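Alpha-L-rhamnosidase (PDB 6GSZ) probably hydrolyses terminal non-reducing alpha-L-rhamnose residues from alpha-L-rhamnosides, and carries bound calcium ions. Local coordinates at residues V7-H12 and V99-G104; H315-V320 and N415-I420; S323-T328 and N362-T367; V329-Q334 and F398-V403; N688-G693 and L719-V724. All blocks are in the same frame, centred on the assembly; numbering follows the deposited sequence. Where two conformers were deposited one is given.

Contact 1 of 5, residues V7-H12 and V99-G104; sequences VAFEHH and VTVEPG
Strands 7-9 and 99-103 run nearly parallel, 8° apart, with their axes 8.0 Å from each other at the closest. No hydrogen bond joins the two segments, and the contact is mostly side-chain packing. Phe9 and Val101 meet at one end. The beta carbon of Val101 sits over the middle of the Phe9 ring, with CB 3.8 Å from the Phe9 ring centroid and only 12° off the ring normal. This is a CH-pi contact. Val101 CG1 lies nearest Phe9 CZ, and Val101 CG2 nearest Phe9 CG, each pair 3.9 Å apart. Val99 packs beside them. Val99 CG2, which lies between the backbone N and the carbonyl carbon, reaches Phe9 CE2 at 3.6 Å. The same methyl meets Val7 CG1 at 3.8 Å and so packs against both Val7 and Phe9. After Phe9 the chain reverses in a type II' beta turn, closed by His12 N to Phe9 O at 2.9 Å. The packing joins the two sheets of the N-terminal immunoglobulin-like domain. Strand 3-9 pairs with strand 25-30, while strand 99-103 lies between strands 15-18 and 78-86.

Contact 2 of 5, residues H315-V320 and N415-I420; sequences HKLANV and NSVTAI
His315 and Ala419 form an antiparallel hydrogen-bonded pair. His315 N gives its hydrogen to Ala419 O at 2.8 Å, with an N-H...O angle of 165°. In return Ala419 N reaches His315 O at 3.0 Å. The backbone of both residues is thus satisfied across the contact. Beyond this pair the two segments separate, and a water fills the role of a direct bond. It accepts from Leu317 N at 2.9 Å and donates to Val417 O at 2.8 Å. In the conformer given for Thr418, its second hydrogen goes to Thr418 OG1, 3.1 Å from the water oxygen. That hydroxyl, in the same conformer, also has a hydrogen bond with Glu314 OE2, just before the first segment. The apolar contact is at Leu317, whose CD2 lies 4.0 Å from Val417 CG1. Leu317 also touches Leu330 and Phe332 of strand 328-332. Segment 415-420 belongs to the concanavalin-like region. Strand 417-424 runs between strands 309-315 and 339-344, and after His315 the chain leaves to enter strand 319-322 of another sheet.

Contact 3 of 5, residues S323-T328 and N362-T367; sequences SASGKT and NGEVAT
Ser323 opens a type I beta turn, and Glu364 reaches into that turn with its carboxylate. The turn connects strands 319-322 and 328-332 in the concanavalin-like region. Ser323 OG donates to Glu364 OE1 at 2.7 Å, on the syn side and 29° out of the carboxylate plane. The same hydroxyl accepts from Lys327 N at 2.9 Å, which ties the far end of the loop to the serine. Ala324 N then donates to Gly363 O at 2.9 Å in a nearly straight bond of 173°. Gly363, with positive phi, brings its backbone close to Ala324 CB. Ser325 follows with two donors to one oxygen. Its N meets Glu364 OE2 on the syn side, and its OG meets that oxygen from above the carboxylate plane. Gly326 closes the turn, with its N bonded to Ser323 O. At Lys327 the side chain only brushes the acid, through CG. Glu364 is bent at chi2 (-72°), which turns CD toward the serines. Three donors thus hold both oxygens and should stabilise the charged form. Ser325 OG lies 2.7 Å from Glu364 OE2.

Contact 4 of 5, residues V329-Q334 and F398-V403; sequences VLDFGQ and FRYVQV
Tyr400 lies alongside Asp331, with its ring atom CE1 3.6 Å from Asp331 CG and the ring and carboxylate planes 37° apart. Arg399 forms a salt bridge with the acid. Its NE donates to Asp331 OD1 at 2.8 Å, in the guanidinium plane and on the syn side of the carboxylate. The second arm of this salt bridge, Arg399 NH2 to Asp331 OD2, is weak at 3.3 Å. Arg399 is extended from CG to NE. Gly333 CA lies over one guanidinium face, toward its rim, and Tyr400 OH over the opposite one, also toward the rim. Gly333 N donates to Asp331 OD1 as well, at 2.8 Å and from the other face of the carboxylate, which makes an Asx turn. A water donates to Asp331 OD2 and lies close to Tyr400 OH. On the face of Leu330 and Val401 the packing is apolar. Leu330 CG meets Val403 CG2 at 3.8 Å. At the corner of the chain, Phe332 puts CE2 against Val401 CG2, and its CD2 lies 4.0 Å from Phe398 CE2. Backbone bonds run both ways between Leu330 and Val401, and Phe332 N reaches Arg399 O at 2.9 Å. Arg399 and Tyr400 together face Thr357 of strand 351-361 in a classic beta bulge. The arrangement is that of neighbouring antiparallel strands in a beta sheet, here 328-332 and 400-404 of the concanavalin-like region.

Contact 5 of 5, residues N688-G693 and L719-V724; sequences NDYKVG and LRQTEV
Gln721 packs against the turn at Tyr690, with its CG 3.4 Å from Tyr690 O and 3.7 Å from Tyr690 CB. From Gln721 CB the chain steps to CG, which chi1 of -71° sets anti to the carbonyl carbon and beside the backbone N. CG makes the two contacts just given. At CD the amide carbon comes within 3.4 Å of Asp689 O. OE1 is equally near that carbonyl oxygen, but both atoms are acceptors and no bond forms. NE2 lies against Tyr690 CB at 3.7 Å. Its hydrogen bond goes instead to Ser717 O, back in helix 712-719. The turn it packs on is a type I' beta turn from Asn688 to Lys691. A Schellman motif with Asp689 as C-prime residue ends helix 671-687 here. Asn688 ND2 bonds to Lys691 O and braces the turn from within.

Lys691 also meets the second segment. In the conformer given, its CE passes 3.5 Å from Val724 O. Its NZ is then 3.9 Å from Glu723 OE1, a long salt bridge, with a similarly long one to Asp689 OD2. Just past the second segment, Val692 and Pro725 share a backbone hydrogen bond. None crosses between the two segments themselves, which meet by packing and by this loose charge network at the surface, where solvent would probably weaken the attraction.

In the fold
Contacts 2, 3 and 4 form one cluster, with all of contacts 3 and 4 in the concanavalin-like region. Contacts 2 and 4 have centres about 9 Å apart and share the pairing of Asn319 and Ala318 with Asp331. Contacts 3 and 4 are about 11 Å apart between centres, and Thr328 O lies 2.9 Å from Val403 N. Contacts 2 and 3 meet where Val320 packs on Thr328. Contact 1 stands apart in the N-terminal domain, its nearest atoms about 22 Å from contact 2. Its first segment contributes Ala8, Glu10, His11 and His12 to a 2-(2-methoxyethoxy)ethanol pocket. Contact 5 belongs to the six-hairpin glycosidase domain, which also holds the glucose-binding pocket with Asp460 and Glu740. The nearest atoms of contacts 5 and 4 are about 16 Å apart.

Contact 1 of 5, residues V7-H12 and V99-G104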
# COMPACT_ATOMS: atom_id res chain seq x y z
N VAL A 7 5.14 18.38 -11.05
CA VAL A 7 5.57 19.16 -9.91
C VAL A 7 4.71 18.72 -8.74
O VAL A 7 3.45 18.74 -8.86
CB VAL A 7 5.44 20.68 -10.15
CG1 VAL A 7 5.81 21.43 -8.90
CG2 VAL A 7 6.33 21.12 -11.29
N ALA A 8 5.35 18.28 -7.64
CA ALA A 8 4.63 17.73 -6.54
C ALA A 8 5.18 18.23 -5.20
O ALA A 8 6.38 18.58 -5.07
CB ALA A 8 4.64 16.24 -6.61
N PHE A 9 4.31 18.23 -4.19
CA PHE A 9 4.62 18.70 -2.86
C PHE A 9 4.69 17.52 -1.89
O PHE A 9 3.77 16.67 -1.86
CB PHE A 9 3.54 19.69 -2.45
CG PHE A 9 3.45 20.84 -3.41
CD1 PHE A 9 4.38 21.87 -3.38
CD2 PHE A 9 2.54 20.81 -4.45
CE1 PHE A 9 4.37 22.87 -4.34
CE2 PHE A 9 2.50 21.83 -5.39
CZ PHE A 9 3.43 22.85 -5.35
N GLU A 10 5.76 17.47 -1.08
CA GLU A 10 6.02 16.30 -0.22
C GLU A 10 5.87 15.05 -1.08
O GLU A 10 6.45 14.95 -2.16
CB GLU A 10 5.15 16.37 1.05
CG GLU A 10 5.47 17.61 1.89
CD GLU A 10 6.79 17.57 2.66
OE1 GLU A 10 7.05 16.49 3.25
OE2 GLU A 10 7.50 18.60 2.69
N HIS A 11 5.08 14.08 -0.59
CA HIS A 11 4.78 12.85 -1.29
C HIS A 11 3.31 12.80 -1.74
O HIS A 11 2.81 11.74 -2.16
CB HIS A 11 5.16 11.62 -0.49
CG HIS A 11 6.63 11.59 -0.21
ND1 HIS A 11 7.59 11.26 -1.17
CD2 HIS A 11 7.29 11.94 0.91
CE1 HIS A 11 8.78 11.39 -0.61
NE2 HIS A 11 8.64 11.84 0.63
N HIS A 12 2.70 13.98 -1.80
CA HIS A 12 1.30 14.08 -2.22
C HIS A 12 1.19 14.02 -3.75
O HIS A 12 2.00 14.64 -4.46
CB HIS A 12 0.72 15.41 -1.78
CG HIS A 12 0.82 15.73 -0.32
ND1 HIS A 12 0.05 15.06 0.64
CD2 HIS A 12 1.48 16.69 0.35
CE1 HIS A 12 0.33 15.60 1.82
NE2 HIS A 12 1.23 16.58 1.67
N VAL A 99 0.65 24.09 -10.96
CA VAL A 99 -0.03 23.26 -9.97
C VAL A 99 -0.37 24.14 -8.77
O VAL A 99 0.22 25.17 -8.56
CB VAL A 99 0.88 22.09 -9.53
CG1 VAL A 99 1.14 21.11 -10.66
CG2 VAL A 99 2.20 22.55 -8.94
N THR A 100 -1.32 23.67 -7.96
CA THR A 100 -1.73 24.40 -6.76
C THR A 100 -1.33 23.64 -5.49
O THR A 100 -1.17 22.40 -5.47
CB THR A 100 -3.25 24.66 -6.77
OG1 THR A 100 -3.95 23.43 -6.89
CG2 THR A 100 -3.63 25.58 -7.91
N VAL A 101 -1.17 24.40 -4.42
CA VAL A 101 -0.88 23.87 -3.10
C VAL A 101 -1.62 24.70 -2.05
O VAL A 101 -1.67 25.90 -2.15
CB VAL A 101 0.64 23.82 -2.87
CG1 VAL A 101 1.30 25.18 -3.03
CG2 VAL A 101 0.98 23.23 -1.51
N GLU A 102 -2.26 24.02 -1.09
CA GLU A 102 -3.13 24.72 -0.13
C GLU A 102 -3.20 23.91 1.15
O GLU A 102 -3.63 22.75 1.13
CB GLU A 102 -4.52 24.79 -0.75
CG GLU A 102 -5.54 25.47 0.12
CD GLU A 102 -6.91 25.57 -0.54
OE1 GLU A 102 -6.97 25.77 -1.77
OE2 GLU A 102 -7.94 25.43 0.19
N PRO A 103 -2.77 24.46 2.30
CA PRO A 103 -2.94 23.74 3.55
C PRO A 103 -4.41 23.65 3.96
O PRO A 103 -5.24 24.51 3.61
CB PRO A 103 -2.17 24.59 4.57
CG PRO A 103 -1.20 25.38 3.71
CD PRO A 103 -2.01 25.71 2.48
N GLY A 104 -4.68 22.63 4.79
CA GLY A 104 -5.99 22.40 5.39
C GLY A 104 -6.18 23.20 6.67
O GLY A 104 -5.77 24.34 6.79

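Contact 2 of 5, residues H315-V320 and N415-I420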
# COMPACT_ATOMS: atom_id res chain seq x y z
N HIS A 315 -13.53 -3.90 -13.87
CA HIS A 315 -13.09 -5.18 -14.40
C HIS A 315 -14.32 -5.94 -14.88
O HIS A 315 -15.23 -6.24 -14.11
CB HIS A 315 -12.30 -5.98 -13.37
CG HIS A 315 -11.43 -7.00 -13.98
ND1 HIS A 315 -10.12 -6.74 -14.33
CD2 HIS A 315 -11.68 -8.28 -14.36
CE1 HIS A 315 -9.60 -7.81 -14.89
NE2 HIS A 315 -10.53 -8.78 -14.92
N LYS A 316 -14.32 -6.24 -16.19
CA LYS A 316 -15.52 -6.80 -16.81
C LYS A 316 -15.72 -8.27 -16.43
O LYS A 316 -14.78 -9.02 -16.17
CB LYS A 316 -15.43 -6.63 -18.33
CG LYS A 316 -15.61 -5.18 -18.76
CD LYS A 316 -15.65 -4.97 -20.26
CE LYS A 316 -15.57 -3.50 -20.64
NZ LYS A 316 -15.51 -3.32 -22.11
N LEU A 317 -17.00 -8.66 -16.45
CA LEU A 317 -17.40 -10.02 -16.30
C LEU A 317 -16.78 -10.84 -17.44
O LEU A 317 -16.84 -10.43 -18.59
CB LEU A 317 -18.93 -10.04 -16.33
CG LEU A 317 -19.63 -11.37 -16.17
CD1 LEU A 317 -19.48 -11.91 -14.77
CD2 LEU A 317 -21.10 -11.18 -16.51
N ALA A 318 -16.19 -11.99 -17.10
CA ALA A 318 -15.58 -12.88 -18.08
C ALA A 318 -16.51 -14.03 -18.47
O ALA A 318 -16.45 -14.51 -19.57
CB ALA A 318 -14.28 -13.41 -17.55
N ASN A 319 -17.34 -14.51 -17.54
CA ASN A 319 -18.17 -15.67 -17.79
C ASN A 319 -19.25 -15.75 -16.71
O ASN A 319 -19.05 -15.30 -15.58
CB ASN A 319 -17.32 -16.95 -17.81
CG ASN A 319 -18.02 -18.13 -18.45
OD1 ASN A 319 -18.92 -17.96 -19.25
ND2 ASN A 319 -17.64 -19.34 -18.06
N VAL A 320 -20.37 -16.36 -17.08
CA VAL A 320 -21.42 -16.75 -16.19
C VAL A 320 -21.63 -18.25 -16.41
O VAL A 320 -21.70 -18.70 -17.55
CB VAL A 320 -22.75 -16.02 -16.45
CG1 VAL A 320 -23.79 -16.43 -15.41
CG2 VAL A 320 -22.57 -14.52 -16.53
N ASN A 415 -23.62 -5.96 -19.30
CA ASN A 415 -24.37 -4.70 -19.25
C ASN A 415 -25.11 -4.49 -17.92
O ASN A 415 -25.58 -3.39 -17.64
CB ASN A 415 -25.39 -4.61 -20.39
CG ASN A 415 -24.72 -4.54 -21.75
OD1 ASN A 415 -25.10 -5.26 -22.67
ND2 ASN A 415 -23.72 -3.69 -21.89
N SER A 416 -25.24 -5.53 -17.10
CA SER A 416 -25.98 -5.39 -15.83
C SER A 416 -25.09 -5.61 -14.60
O SER A 416 -25.53 -5.31 -13.52
CB SER A 416 -27.15 -6.32 -15.82
OG SER A 416 -26.74 -7.67 -15.98
N VAL A 417 -23.87 -6.14 -14.77
CA VAL A 417 -22.97 -6.34 -13.63
C VAL A 417 -21.53 -6.14 -14.11
O VAL A 417 -21.14 -6.61 -15.16
CB VAL A 417 -23.16 -7.70 -12.90
CG1 VAL A 417 -22.82 -8.89 -13.78
CG2 VAL A 417 -22.40 -7.78 -11.58
N THR A 418 -20.76 -5.45 -13.25
CA THR A 418 -19.33 -5.29 -13.46
C THR A 418 -18.66 -5.25 -12.08
O THR A 418 -19.31 -5.00 -11.07
CB THR A 418 -19.07 -4.05 -14.31
OG1 THR A 418 -17.81 -4.23 -14.96
CG2 THR A 418 -19.11 -2.77 -13.51
N ALA A 419 -17.35 -5.51 -12.05
CA ALA A 419 -16.58 -5.41 -10.82
C ALA A 419 -15.88 -4.05 -10.79
O ALA A 419 -15.41 -3.56 -11.82
CB ALA A 419 -15.59 -6.52 -10.65
N ILE A 420 -15.78 -3.51 -9.58
CA ILE A 420 -15.11 -2.26 -9.33
C ILE A 420 -13.89 -2.60 -8.48
O ILE A 420 -14.01 -3.15 -7.42
CB ILE A 420 -16.03 -1.27 -8.61
CG1 ILE A 420 -17.39 -1.11 -9.30
CG2 ILE A 420 -15.33 0.07 -8.39
CD1 ILE A 420 -17.34 -0.58 -10.71
O HOH W 1 -18.92 -6.47 -16.78

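Contact 3 of 5, residues S323-T328 and N362-T367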
# COMPACT_ATOMS: atom_id res chain seq x y z
N SER A 323 -23.04 -23.78 -11.30
CA SER A 323 -22.31 -24.59 -10.34
C SER A 323 -22.74 -26.06 -10.45
O SER A 323 -23.69 -26.37 -11.17
CB SER A 323 -22.48 -24.09 -8.93
OG SER A 323 -23.71 -24.48 -8.38
N ALA A 324 -22.09 -26.94 -9.68
CA ALA A 324 -22.43 -28.38 -9.70
C ALA A 324 -23.91 -28.58 -9.37
O ALA A 324 -24.56 -29.46 -9.93
CB ALA A 324 -21.55 -29.17 -8.76
N SER A 325 -24.45 -27.75 -8.47
CA SER A 325 -25.87 -27.90 -8.01
C SER A 325 -26.82 -26.94 -8.74
O SER A 325 -27.98 -26.83 -8.35
CB SER A 325 -25.93 -27.67 -6.52
OG SER A 325 -25.54 -26.34 -6.22
N GLY A 326 -26.33 -26.26 -9.78
CA GLY A 326 -27.14 -25.41 -10.63
C GLY A 326 -27.23 -23.96 -10.14
O GLY A 326 -28.08 -23.22 -10.64
N LYS A 327 -26.35 -23.54 -9.22
CA LYS A 327 -26.34 -22.13 -8.80
C LYS A 327 -25.72 -21.27 -9.92
O LYS A 327 -24.86 -21.73 -10.69
CB LYS A 327 -25.56 -21.95 -7.49
CG LYS A 327 -26.03 -22.78 -6.30
CD LYS A 327 -27.49 -22.63 -5.95
CE LYS A 327 -27.98 -23.72 -4.99
NZ LYS A 327 -29.41 -23.53 -4.63
N THR A 328 -26.10 -20.00 -9.97
CA THR A 328 -25.56 -19.06 -10.95
C THR A 328 -24.30 -18.42 -10.38
O THR A 328 -24.36 -17.85 -9.30
CB THR A 328 -26.58 -17.97 -11.29
OG1 THR A 328 -27.71 -18.62 -11.87
CG2 THR A 328 -26.04 -16.94 -12.25
N ASN A 362 -15.00 -28.12 -5.15
CA ASN A 362 -16.07 -29.12 -5.15
C ASN A 362 -17.27 -28.60 -5.96
O ASN A 362 -18.43 -28.96 -5.66
CB ASN A 362 -16.47 -29.50 -3.71
CG ASN A 362 -15.34 -30.20 -2.99
OD1 ASN A 362 -14.43 -30.73 -3.62
ND2 ASN A 362 -15.37 -30.20 -1.66
N GLY A 363 -17.00 -27.80 -7.00
CA GLY A 363 -18.03 -27.37 -7.96
C GLY A 363 -18.91 -26.23 -7.45
O GLY A 363 -19.87 -25.89 -8.12
N GLU A 364 -18.58 -25.63 -6.29
CA GLU A 364 -19.34 -24.48 -5.75
C GLU A 364 -18.36 -23.39 -5.27
O GLU A 364 -17.18 -23.66 -4.99
CB GLU A 364 -20.19 -24.87 -4.54
CG GLU A 364 -21.10 -26.07 -4.78
CD GLU A 364 -22.30 -25.81 -5.68
OE1 GLU A 364 -22.64 -24.63 -5.90
OE2 GLU A 364 -22.88 -26.81 -6.17
N VAL A 365 -18.87 -22.18 -5.11
CA VAL A 365 -18.06 -21.10 -4.57
C VAL A 365 -17.56 -21.52 -3.17
O VAL A 365 -18.26 -22.20 -2.45
CB VAL A 365 -18.79 -19.75 -4.57
CG1 VAL A 365 -19.18 -19.33 -5.98
CG2 VAL A 365 -20.00 -19.72 -3.66
N ALA A 366 -16.31 -21.18 -2.85
CA ALA A 366 -15.70 -21.64 -1.60
C ALA A 366 -15.73 -20.55 -0.53
O ALA A 366 -14.88 -19.67 -0.52
CB ALA A 366 -14.29 -22.06 -1.90
N THR A 367 -16.70 -20.60 0.39
CA THR A 367 -16.79 -19.63 1.47
C THR A 367 -16.00 -20.09 2.70
O THR A 367 -15.70 -19.30 3.58
CB THR A 367 -18.26 -19.37 1.82
OG1 THR A 367 -18.83 -20.62 2.20
CG2 THR A 367 -19.02 -18.77 0.66

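Contact 4 of 5, residues V329-Q334 and F398-V403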
# COMPACT_ATOMS: atom_id res chain seq x y z
N VAL A 329 -23.19 -18.50 -11.14
CA VAL A 329 -21.89 -17.99 -10.71
C VAL A 329 -21.29 -17.07 -11.78
O VAL A 329 -21.20 -17.41 -12.96
CB VAL A 329 -20.91 -19.12 -10.35
CG1 VAL A 329 -19.62 -18.56 -9.76
CG2 VAL A 329 -21.53 -20.13 -9.40
N LEU A 330 -20.89 -15.88 -11.32
CA LEU A 330 -20.09 -14.94 -12.08
C LEU A 330 -18.61 -15.28 -11.90
O LEU A 330 -18.16 -15.59 -10.80
CB LEU A 330 -20.34 -13.53 -11.56
CG LEU A 330 -21.78 -13.07 -11.42
CD1 LEU A 330 -21.83 -11.62 -11.00
CD2 LEU A 330 -22.56 -13.29 -12.72
N ASP A 331 -17.87 -15.17 -13.01
CA ASP A 331 -16.41 -15.28 -13.04
C ASP A 331 -15.88 -13.97 -13.64
O ASP A 331 -16.15 -13.67 -14.82
CB ASP A 331 -15.99 -16.55 -13.80
CG ASP A 331 -14.49 -16.72 -13.95
OD1 ASP A 331 -13.75 -15.93 -13.31
OD2 ASP A 331 -14.05 -17.67 -14.66
N PHE A 332 -15.09 -13.23 -12.85
CA PHE A 332 -14.46 -11.99 -13.34
C PHE A 332 -13.06 -12.22 -13.94
O PHE A 332 -12.45 -11.26 -14.42
CB PHE A 332 -14.44 -10.96 -12.21
CG PHE A 332 -15.83 -10.42 -12.05
CD1 PHE A 332 -16.32 -9.45 -12.90
CD2 PHE A 332 -16.67 -10.97 -11.10
CE1 PHE A 332 -17.62 -9.00 -12.76
CE2 PHE A 332 -17.98 -10.54 -10.97
CZ PHE A 332 -18.45 -9.55 -11.80
N GLY A 333 -12.56 -13.46 -13.91
CA GLY A 333 -11.27 -13.80 -14.56
C GLY A 333 -10.03 -13.37 -13.79
O GLY A 333 -8.90 -13.68 -14.20
N GLN A 334 -10.22 -12.70 -12.67
CA GLN A 334 -9.17 -12.09 -11.87
C GLN A 334 -9.68 -12.08 -10.44
O GLN A 334 -10.83 -11.71 -10.23
CB GLN A 334 -8.88 -10.67 -12.35
CG GLN A 334 -7.91 -9.91 -11.44
CD GLN A 334 -6.51 -10.49 -11.39
OE1 GLN A 334 -5.89 -10.74 -12.45
NE2 GLN A 334 -6.00 -10.69 -10.16
N PHE A 398 -12.29 -11.26 -4.25
CA PHE A 398 -13.03 -12.30 -4.96
C PHE A 398 -12.68 -12.35 -6.45
O PHE A 398 -12.32 -11.35 -7.05
CB PHE A 398 -14.53 -12.04 -4.81
CG PHE A 398 -15.05 -10.80 -5.50
CD1 PHE A 398 -14.89 -9.55 -4.93
CD2 PHE A 398 -15.71 -10.84 -6.72
CE1 PHE A 398 -15.33 -8.40 -5.55
CE2 PHE A 398 -16.18 -9.69 -7.34
CZ PHE A 398 -16.00 -8.46 -6.74
N ARG A 399 -12.91 -13.55 -7.03
CA ARG A 399 -12.98 -13.74 -8.48
C ARG A 399 -14.40 -14.20 -8.91
O ARG A 399 -14.84 -13.89 -10.01
CB ARG A 399 -11.94 -14.78 -8.91
CG ARG A 399 -12.07 -15.21 -10.37
CD ARG A 399 -10.89 -16.01 -10.87
NE ARG A 399 -11.23 -16.51 -12.20
CZ ARG A 399 -10.36 -17.09 -13.03
NH1 ARG A 399 -9.10 -17.24 -12.65
NH2 ARG A 399 -10.78 -17.49 -14.23
N TYR A 400 -15.07 -14.94 -8.01
CA TYR A 400 -16.37 -15.54 -8.27
C TYR A 400 -17.45 -14.93 -7.38
O TYR A 400 -17.21 -14.59 -6.24
CB TYR A 400 -16.28 -17.05 -8.04
CG TYR A 400 -15.22 -17.74 -8.87
CD1 TYR A 400 -15.48 -18.10 -10.18
CD2 TYR A 400 -13.95 -18.00 -8.35
CE1 TYR A 400 -14.51 -18.71 -10.95
CE2 TYR A 400 -12.97 -18.59 -9.13
CZ TYR A 400 -13.25 -18.94 -10.44
OH TYR A 400 -12.33 -19.58 -11.23
N VAL A 401 -18.67 -14.92 -7.92
CA VAL A 401 -19.83 -14.47 -7.15
C VAL A 401 -20.99 -15.42 -7.45
O VAL A 401 -21.41 -15.52 -8.59
CB VAL A 401 -20.22 -13.03 -7.48
CG1 VAL A 401 -21.30 -12.58 -6.51
CG2 VAL A 401 -19.02 -12.12 -7.43
N GLN A 402 -21.52 -16.05 -6.40
CA GLN A 402 -22.79 -16.78 -6.53
C GLN A 402 -23.92 -15.76 -6.38
O GLN A 402 -23.93 -14.99 -5.41
CB GLN A 402 -22.94 -17.87 -5.49
CG GLN A 402 -24.23 -18.67 -5.70
CD GLN A 402 -24.41 -19.79 -4.70
OE1 GLN A 402 -23.50 -20.59 -4.45
NE2 GLN A 402 -25.61 -19.85 -4.14
N VAL A 403 -24.86 -15.79 -7.33
CA VAL A 403 -25.94 -14.81 -7.38
C VAL A 403 -27.26 -15.55 -7.25
O VAL A 403 -27.52 -16.44 -8.07
CB VAL A 403 -25.91 -14.02 -8.69
CG1 VAL A 403 -27.03 -13.00 -8.71
CG2 VAL A 403 -24.57 -13.35 -8.93
O HOH W 2 -13.03 -20.13 -13.60

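Contact 5 of 5, residues N688-G693 and L719-V724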
# COMPACT_ATOMS: atom_id res chain seq x y z
N ASN A 688 16.49 -30.71 -3.67
CA ASN A 688 15.05 -30.51 -3.51
C ASN A 688 14.34 -30.27 -4.84
O ASN A 688 13.21 -29.79 -4.85
CB ASN A 688 14.82 -29.30 -2.59
CG ASN A 688 13.46 -29.32 -1.91
OD1 ASN A 688 13.06 -30.38 -1.42
ND2 ASN A 688 12.79 -28.18 -1.83
N ASP A 689 14.96 -30.61 -5.97
CA ASP A 689 14.40 -30.41 -7.32
C ASP A 689 14.00 -28.94 -7.53
O ASP A 689 13.03 -28.64 -8.23
CB ASP A 689 13.24 -31.37 -7.57
CG ASP A 689 13.64 -32.83 -7.73
OD1 ASP A 689 14.76 -33.08 -8.24
OD2 ASP A 689 12.84 -33.68 -7.32
N TYR A 690 14.79 -28.03 -6.94
CA TYR A 690 14.66 -26.58 -7.10
C TYR A 690 13.34 -26.03 -6.55
O TYR A 690 12.99 -24.88 -6.82
CB TYR A 690 14.85 -26.14 -8.56
CG TYR A 690 16.26 -26.41 -9.05
CD1 TYR A 690 17.30 -25.52 -8.80
CD2 TYR A 690 16.57 -27.58 -9.74
CE1 TYR A 690 18.59 -25.76 -9.25
CE2 TYR A 690 17.86 -27.83 -10.18
CZ TYR A 690 18.87 -26.91 -9.95
OH TYR A 690 20.15 -27.10 -10.40
N LYS A 691 12.65 -26.81 -5.73
CA LYS A 691 11.43 -26.34 -5.07
C LYS A 691 11.81 -25.42 -3.91
O LYS A 691 12.82 -25.61 -3.21
CB LYS A 691 10.61 -27.52 -4.55
CG LYS A 691 10.09 -28.41 -5.66
CD LYS A 691 9.47 -29.70 -5.19
CE LYS A 691 8.82 -30.45 -6.33
NZ LYS A 691 9.52 -31.73 -6.61
N VAL A 692 11.00 -24.39 -3.72
CA VAL A 692 11.24 -23.39 -2.68
C VAL A 692 11.11 -24.06 -1.32
O VAL A 692 10.20 -24.89 -1.10
CB VAL A 692 10.27 -22.20 -2.76
CG1 VAL A 692 10.21 -21.61 -4.15
CG2 VAL A 692 8.88 -22.58 -2.29
N GLY A 693 11.97 -23.66 -0.38
CA GLY A 693 12.02 -24.24 0.93
C GLY A 693 11.93 -23.22 2.06
O GLY A 693 12.06 -23.59 3.20
N LEU A 719 12.83 -20.43 -10.04
CA LEU A 719 11.77 -19.56 -10.56
C LEU A 719 10.97 -20.23 -11.67
O LEU A 719 9.76 -20.01 -11.77
CB LEU A 719 12.38 -18.24 -11.03
CG LEU A 719 11.40 -17.19 -11.53
CD1 LEU A 719 10.46 -16.76 -10.42
CD2 LEU A 719 12.14 -15.99 -12.09
N ARG A 720 11.60 -21.14 -12.42
CA ARG A 720 10.93 -21.82 -13.53
C ARG A 720 10.18 -23.08 -13.08
O ARG A 720 9.44 -23.64 -13.91
CB ARG A 720 11.96 -22.18 -14.61
CG ARG A 720 12.56 -20.96 -15.28
CD ARG A 720 13.66 -21.33 -16.25
NE ARG A 720 13.19 -22.29 -17.25
CZ ARG A 720 13.98 -22.86 -18.14
NH1 ARG A 720 15.29 -22.88 -17.95
NH2 ARG A 720 13.45 -23.39 -19.23
N GLN A 721 10.32 -23.50 -11.81
CA GLN A 721 9.62 -24.72 -11.35
C GLN A 721 8.11 -24.47 -11.36
O GLN A 721 7.68 -23.39 -10.99
CB GLN A 721 10.00 -25.09 -9.91
CG GLN A 721 11.40 -25.61 -9.77
CD GLN A 721 11.68 -26.72 -10.74
OE1 GLN A 721 10.99 -27.75 -10.75
NE2 GLN A 721 12.72 -26.52 -11.55
N THR A 722 7.34 -25.47 -11.80
CA THR A 722 5.90 -25.35 -11.85
C THR A 722 5.19 -26.31 -10.90
O THR A 722 3.95 -26.22 -10.80
CB THR A 722 5.37 -25.52 -13.27
OG1 THR A 722 5.78 -26.80 -13.74
CG2 THR A 722 5.87 -24.42 -14.18
N GLU A 723 5.93 -27.21 -10.24
CA GLU A 723 5.35 -28.11 -9.26
C GLU A 723 5.39 -27.48 -7.87
O GLU A 723 6.19 -26.64 -7.59
CB GLU A 723 6.06 -29.48 -9.27
CG GLU A 723 5.89 -30.24 -10.57
CD GLU A 723 6.16 -31.73 -10.42
OE1 GLU A 723 6.93 -32.13 -9.49
OE2 GLU A 723 5.59 -32.50 -11.23
N VAL A 724 4.45 -27.88 -7.01
CA VAL A 724 4.37 -27.34 -5.67
C VAL A 724 5.52 -27.88 -4.83
O VAL A 724 5.88 -29.06 -4.97
CB VAL A 724 3.00 -27.68 -5.06
CG1 VAL A 724 2.83 -29.16 -4.77
CG2 VAL A 724 2.71 -26.89 -3.80